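Long-range contacts in protein yjcS (Bacillus subtilis, PDB 1Q8B), which is of unknown function but belongs to the antibiotic biosynthesis monooxygenase (ABM) family of dimeric alpha-beta barrel proteins, which suggests a catalytic role: residues 17-22 and 62-67; 30-35 and 51-56. All blocks are in the same frame, centred on the assembly; numbering follows the deposited sequence.

In the fold
Both interactions build the ferredoxin-like layering of one chain, a four-stranded antiparallel sheet with helices packed on one face. Interaction 1 joins its two central strands, and its chemistry is chiefly backbone hydrogen bonding, with a buried aliphatic face towards helix 28-42 and a more exposed face carrying Lys21, Lys62 and Trp66. Interaction 2 sets helix 28-42 against strand 48-55, outermost in the sheet of this chain; it is buried, smaller (207 against 610 Å²) and made of apolar side chains packing on side chains and on strand backbone. The two meet because strands 48-55 and 62-69 are neighbours: Met64 N lies 2.7 Å from Tyr54 O, a probable hydrogen bond, and Leu65 packs on Ala53.

Interaction 1: residues 17-22 and 62-67; sequences TACLKI and KIMLWE
Ile63 O receives the shortest bond between the strands, from Leu20 N at 2.7 Å; the N-H points almost straight at the oxygen (173°), and the donor stands close to in line with the C=O bond. Cys19 CA makes a CA-H...O contact with the same oxygen. Ile63 N returns a bond to Leu20 O, and Ala18 and Leu65 exchange a second pair: Leu65 N reaches Ala18 O at 2.8 Å, while Ala18 N uses a lone pair of Leu65 O. These reciprocal bonds define an antiparallel ladder, its strand axes at 159°, in which Thr17-Trp66, Cys19-Met64 and Lys21-Lys62 are the non-hydrogen-bonded pairs.

On the face bearing Cys19, selenomethionine Met64 folds back towards strand 17-22. Its bent chain, with chi2 at 77°, sets SE 3.4 Å from Ala18 O, and CE touches Cys19 SG at 4.0 Å. The same SG also meets CD of Lys62, two places before Met64 and diagonal to Cys19. The other face is aliphatic: Leu20 CD1 meets Leu65 CD1 at 4.1 Å, the two side chains crossing obliquely, and Ile22 CD1 lies 3.9 Å from Ile63 CG1, those chains set roughly perpendicular.

Strand 93-103 flanks 17-22 through backbone hydrogen bonds at Thr17, Cys19 and Lys21, strand 48-55 borders 62-67, and helix 28-42 covers the aliphatic face, its Phe35 touching both Leu20 and Ile63.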
loop_
_atom_site.group_PDB
_atom_site.type_symbol
_atom_site.label_atom_id
_atom_site.label_comp_id
_atom_site.label_asym_id
_atom_site.label_seq_id
_atom_site.Cartn_x
_atom_site.Cartn_y
_atom_site.Cartn_z
ATOM N N THR A 17 -14.767 2.343 -8.303
ATOM C CA THR A 17 -15.657 3.446 -7.964
ATOM C C THR A 17 -16.015 3.160 -6.520
ATOM O O THR A 17 -16.463 2.061 -6.191
ATOM C CB THR A 17 -16.944 3.465 -8.807
ATOM O OG1 THR A 17 -16.606 3.720 -10.169
ATOM C CG2 THR A 17 -17.889 4.571 -8.321
ATOM N N ALA A 18 -15.801 4.137 -5.651
ATOM C CA ALA A 18 -16.095 3.931 -4.249
ATOM C C ALA A 18 -16.762 5.144 -3.638
ATOM O O ALA A 18 -16.545 6.275 -4.067
ATOM C CB ALA A 18 -14.809 3.610 -3.495
ATOM N N CYS A 19 -17.589 4.892 -2.636
ATOM C CA CYS A 19 -18.270 5.954 -1.930
ATOM C C CYS A 19 -17.793 5.858 -0.501
ATOM O O CYS A 19 -17.925 4.807 0.128
ATOM C CB CYS A 19 -19.785 5.762 -1.969
ATOM S SG CYS A 19 -20.688 7.090 -1.109
ATOM N N LEU A 20 -17.226 6.949 -0.001
ATOM C CA LEU A 20 -16.728 7.000 1.361
ATOM C C LEU A 20 -17.704 7.718 2.282
ATOM O O LEU A 20 -18.293 8.738 1.918
ATOM C CB LEU A 20 -15.393 7.746 1.427
ATOM C CG LEU A 20 -14.206 7.320 0.567
ATOM C CD1 LEU A 20 -12.989 8.125 0.990
ATOM C CD2 LEU A 20 -13.933 5.837 0.732
ATOM N N LYS A 21 -17.872 7.179 3.481
ATOM C CA LYS A 21 -18.729 7.806 4.467
ATOM C C LYS A 21 -17.790 8.598 5.385
ATOM O O LYS A 21 -16.810 8.047 5.888
ATOM C CB LYS A 21 -19.477 6.741 5.270
ATOM C CG LYS A 21 -20.505 7.322 6.225
ATOM C CD LYS A 21 -20.949 6.301 7.240
ATOM C CE LYS A 21 -21.795 6.963 8.304
ATOM N NZ LYS A 21 -22.092 6.017 9.409
ATOM N N ILE A 22 -18.060 9.888 5.577
ATOM C CA ILE A 22 -17.218 10.697 6.459
ATOM C C ILE A 22 -17.663 10.449 7.899
ATOM O O ILE A 22 -18.824 10.660 8.244
ATOM C CB ILE A 22 -17.345 12.216 6.164
ATOM C CG1 ILE A 22 -16.855 12.528 4.753
ATOM C CG2 ILE A 22 -16.517 13.014 7.161
ATOM C CD1 ILE A 22 -17.191 13.930 4.293
ATOM N N LYS A 62 -20.510 12.526 2.491
ATOM C CA LYS A 62 -19.916 11.431 1.731
ATOM C C LYS A 62 -18.975 11.980 0.672
ATOM O O LYS A 62 -19.119 13.124 0.234
ATOM C CB LYS A 62 -21.003 10.592 1.055
ATOM C CG LYS A 62 -21.844 9.754 2.004
ATOM C CD LYS A 62 -23.006 9.115 1.264
ATOM C CE LYS A 62 -23.714 8.102 2.141
ATOM N NZ LYS A 62 -23.992 8.676 3.478
ATOM N N ILE A 63 -18.008 11.159 0.272
ATOM C CA ILE A 63 -17.032 11.537 -0.737
ATOM C C ILE A 63 -16.972 10.419 -1.763
ATOM O O ILE A 63 -16.924 9.244 -1.404
ATOM C CB ILE A 63 -15.633 11.741 -0.115
ATOM C CG1 ILE A 63 -15.674 12.921 0.861
ATOM C CG2 ILE A 63 -14.599 11.988 -1.207
ATOM C CD1 ILE A 63 -14.396 13.115 1.640
HETATM N N MSE A 64 -16.975 10.786 -3.038
HETATM C CA MSE A 64 -16.931 9.798 -4.102
HETATM C C MSE A 64 -15.546 9.692 -4.730
HETATM O O MSE A 64 -14.864 10.704 -4.905
HETATM C CB MSE A 64 -17.946 10.155 -5.178
HETATM C CG MSE A 64 -18.150 9.063 -6.210
HETATM SE SE MSE A 64 -19.251 7.565 -5.619
HETATM C CE MSE A 64 -20.733 8.561 -4.871
ATOM N N LEU A 65 -15.137 8.467 -5.070
ATOM C CA LEU A 65 -13.835 8.241 -5.695
ATOM C C LEU A 65 -13.958 7.525 -7.037
ATOM O O LEU A 65 -14.636 6.505 -7.154
ATOM C CB LEU A 65 -12.919 7.410 -4.780
ATOM C CG LEU A 65 -12.583 7.887 -3.357
ATOM C CD1 LEU A 65 -11.693 6.839 -2.681
ATOM C CD2 LEU A 65 -11.874 9.244 -3.391
ATOM N N TRP A 66 -13.304 8.085 -8.049
ATOM C CA TRP A 66 -13.273 7.513 -9.395
ATOM C C TRP A 66 -11.819 7.116 -9.576
ATOM O O TRP A 66 -10.944 7.980 -9.530
ATOM C CB TRP A 66 -13.631 8.558 -10.460
ATOM C CG TRP A 66 -15.072 8.991 -10.470
ATOM C CD1 TRP A 66 -16.125 8.366 -9.864
ATOM C CD2 TRP A 66 -15.626 10.109 -11.182
ATOM N NE1 TRP A 66 -17.296 9.021 -10.157
ATOM C CE2 TRP A 66 -17.021 10.096 -10.962
ATOM C CE3 TRP A 66 -15.079 11.120 -11.983
ATOM C CZ2 TRP A 66 -17.882 11.058 -11.516
ATOM C CZ3 TRP A 66 -15.937 12.078 -12.537
ATOM C CH2 TRP A 66 -17.323 12.037 -12.298
ATOM N N GLU A 67 -11.554 5.829 -9.788
ATOM C CA GLU A 67 -10.173 5.375 -9.930
ATOM C C GLU A 67 -9.946 4.395 -11.072
ATOM O O GLU A 67 -10.786 3.539 -11.341
ATOM C CB GLU A 67 -9.712 4.696 -8.635
ATOM C CG GLU A 67 -9.895 5.513 -7.360
ATOM C CD GLU A 67 -9.650 4.690 -6.098
ATOM O OE1 GLU A 67 -9.010 3.619 -6.183
ATOM O OE2 GLU A 67 -10.087 5.119 -5.012
#

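Interaction 2: residues 30-35 and 51-56; sequences EIMKEF and FHAYPL
A helix-on-sheet packing layer brings Met32 and Phe35 of helix 28-42 against Ala53 and Pro55 of strand 48-55. The short axes run antiparallel, at 176°, with a closest approach of 8.8 Å, so side chains bridge the gap. Selenomethionine Met32 does most of this. Its CG is anti to its own carbonyl carbon (chi1 -78°), and further bends at chi2 and chi3 bring the end of the chain over the strand. CE then rests 3.8 Å from Ala53 O and 3.9 Å from Tyr54 CA, a methyl group lying against backbone as well as side chain.

Further back along the same side chain, CG and SE lie in turn against atoms of the proline ring: SE sits 3.9 Å from Pro55 CD, and CG meets Pro55 CB and CG at 4.1 Å each.

In the ferredoxin-like arrangement of this family, such apolar contacts join a helix to one face of the sheet; Phe35, about one turn on from Met32, faces the same strand. Its CD2 is 4.2 Å from Ala53 CB, which approaches the ring obliquely. Ile31 O, one turn earlier in the helix, lies at the edge of the Phe35 ring, in its plane. Beside these apolar contacts, polar groups of the same helix bind the strand backbone: Lys36 NZ hydrogen-bonds Ala53 O, and Glu39 OE2 accepts from Ala53 N.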
loop_
_atom_site.group_PDB
_atom_site.type_symbol
_atom_site.label_atom_id
_atom_site.label_comp_id
_atom_site.label_asym_id
_atom_site.label_seq_id
_atom_site.Cartn_x
_atom_site.Cartn_y
_atom_site.Cartn_z
ATOM N N GLU A 30 -12.383 21.424 4.760
ATOM C CA GLU A 30 -11.100 21.037 5.327
ATOM C C GLU A 30 -10.787 19.611 4.889
ATOM O O GLU A 30 -9.670 19.307 4.454
ATOM C CB GLU A 30 -11.144 21.096 6.855
ATOM C CG GLU A 30 -11.344 22.485 7.447
ATOM C CD GLU A 30 -11.258 22.488 8.975
ATOM O OE1 GLU A 30 -11.479 23.560 9.582
ATOM O OE2 GLU A 30 -10.966 21.423 9.572
ATOM N N ILE A 31 -11.785 18.740 5.009
ATOM C CA ILE A 31 -11.629 17.346 4.627
ATOM C C ILE A 31 -11.277 17.216 3.150
ATOM O O ILE A 31 -10.352 16.490 2.790
ATOM C CB ILE A 31 -12.919 16.539 4.924
ATOM C CG1 ILE A 31 -13.160 16.488 6.442
ATOM C CG2 ILE A 31 -12.803 15.130 4.335
ATOM C CD1 ILE A 31 -14.511 15.915 6.849
HETATM N N MSE A 32 -11.999 17.931 2.293
HETATM C CA MSE A 32 -11.725 17.857 0.866
HETATM C C MSE A 32 -10.329 18.332 0.487
HETATM O O MSE A 32 -9.760 17.847 -0.484
HETATM C CB MSE A 32 -12.780 18.627 0.071
HETATM C CG MSE A 32 -14.091 17.873 -0.079
HETATM SE SE MSE A 32 -13.853 16.031 -0.725
HETATM C CE MSE A 32 -12.793 16.385 -2.311
ATOM N N LYS A 33 -9.771 19.275 1.243
ATOM C CA LYS A 33 -8.421 19.754 0.946
ATOM C C LYS A 33 -7.434 18.610 1.104
ATOM O O LYS A 33 -6.480 18.491 0.335
ATOM C CB LYS A 33 -8.028 20.904 1.875
ATOM C CG LYS A 33 -8.621 22.240 1.469
ATOM C CD LYS A 33 -8.150 23.358 2.386
ATOM C CE LYS A 33 -8.610 24.720 1.874
ATOM N NZ LYS A 33 -10.093 24.811 1.737
ATOM N N GLU A 34 -7.669 17.767 2.105
ATOM C CA GLU A 34 -6.807 16.618 2.350
ATOM C C GLU A 34 -6.946 15.639 1.202
ATOM O O GLU A 34 -5.965 15.033 0.768
ATOM C CB GLU A 34 -7.174 15.935 3.669
ATOM C CG GLU A 34 -6.570 16.616 4.871
ATOM C CD GLU A 34 -5.057 16.735 4.753
ATOM O OE1 GLU A 34 -4.367 15.692 4.803
ATOM O OE2 GLU A 34 -4.560 17.872 4.595
ATOM N N PHE A 35 -8.170 15.486 0.704
ATOM C CA PHE A 35 -8.388 14.581 -0.412
ATOM C C PHE A 35 -7.810 15.139 -1.711
ATOM O O PHE A 35 -7.393 14.381 -2.585
ATOM C CB PHE A 35 -9.876 14.253 -0.550
ATOM C CG PHE A 35 -10.317 13.129 0.341
ATOM C CD1 PHE A 35 -10.555 13.343 1.691
ATOM C CD2 PHE A 35 -10.401 11.835 -0.151
ATOM C CE1 PHE A 35 -10.861 12.289 2.533
ATOM C CE2 PHE A 35 -10.707 10.778 0.681
ATOM C CZ PHE A 35 -10.935 11.003 2.025
ATOM N N PHE A 51 -7.246 9.168 -10.759
ATOM C CA PHE A 51 -7.735 9.172 -9.391
ATOM C C PHE A 51 -8.366 10.538 -9.191
ATOM O O PHE A 51 -7.709 11.562 -9.375
ATOM C CB PHE A 51 -6.597 8.993 -8.383
ATOM C CG PHE A 51 -7.070 8.843 -6.952
ATOM C CD1 PHE A 51 -7.249 7.582 -6.389
ATOM C CD2 PHE A 51 -7.347 9.967 -6.172
ATOM C CE1 PHE A 51 -7.694 7.440 -5.068
ATOM C CE2 PHE A 51 -7.793 9.837 -4.852
ATOM C CZ PHE A 51 -7.966 8.572 -4.298
ATOM N N HIS A 52 -9.641 10.556 -8.827
ATOM C CA HIS A 52 -10.338 11.816 -8.614
ATOM C C HIS A 52 -11.311 11.673 -7.457
ATOM O O HIS A 52 -12.044 10.690 -7.365
ATOM C CB HIS A 52 -11.083 12.223 -9.893
ATOM C CG HIS A 52 -11.726 13.575 -9.824
ATOM N ND1 HIS A 52 -11.020 14.722 -9.531
ATOM C CD2 HIS A 52 -13.009 13.963 -10.027
ATOM C CE1 HIS A 52 -11.840 15.758 -9.557
ATOM N NE2 HIS A 52 -13.052 15.326 -9.855
ATOM N N ALA A 53 -11.306 12.657 -6.570
ATOM C CA ALA A 53 -12.182 12.646 -5.410
ATOM C C ALA A 53 -13.067 13.890 -5.419
ATOM O O ALA A 53 -12.612 14.973 -5.791
ATOM C CB ALA A 53 -11.348 12.610 -4.130
ATOM N N TYR A 54 -14.330 13.733 -5.025
ATOM C CA TYR A 54 -15.239 14.864 -4.976
ATOM C C TYR A 54 -16.349 14.571 -3.975
ATOM O O TYR A 54 -16.728 13.419 -3.764
ATOM C CB TYR A 54 -15.799 15.171 -6.372
ATOM C CG TYR A 54 -16.916 14.272 -6.825
ATOM C CD1 TYR A 54 -18.237 14.526 -6.452
ATOM C CD2 TYR A 54 -16.656 13.175 -7.639
ATOM C CE1 TYR A 54 -19.283 13.704 -6.885
ATOM C CE2 TYR A 54 -17.682 12.351 -8.077
ATOM C CZ TYR A 54 -18.996 12.617 -7.697
ATOM O OH TYR A 54 -20.007 11.788 -8.128
ATOM N N PRO A 55 -16.885 15.623 -3.338
ATOM C CA PRO A 55 -17.951 15.465 -2.343
ATOM C C PRO A 55 -19.362 15.403 -2.901
ATOM O O PRO A 55 -19.677 16.070 -3.888
ATOM C CB PRO A 55 -17.763 16.689 -1.459
ATOM C CG PRO A 55 -17.429 17.755 -2.489
ATOM C CD PRO A 55 -16.460 17.037 -3.439
ATOM N N LEU A 56 -20.204 14.587 -2.270
ATOM C CA LEU A 56 -21.610 14.514 -2.660
ATOM C C LEU A 56 -22.184 15.771 -1.993
ATOM O O LEU A 56 -21.419 16.605 -1.512
ATOM C CB LEU A 56 -22.287 13.259 -2.084
ATOM C CG LEU A 56 -21.976 11.883 -2.688
ATOM C CD1 LEU A 56 -22.297 11.884 -4.170
ATOM C CD2 LEU A 56 -20.515 11.541 -2.478
#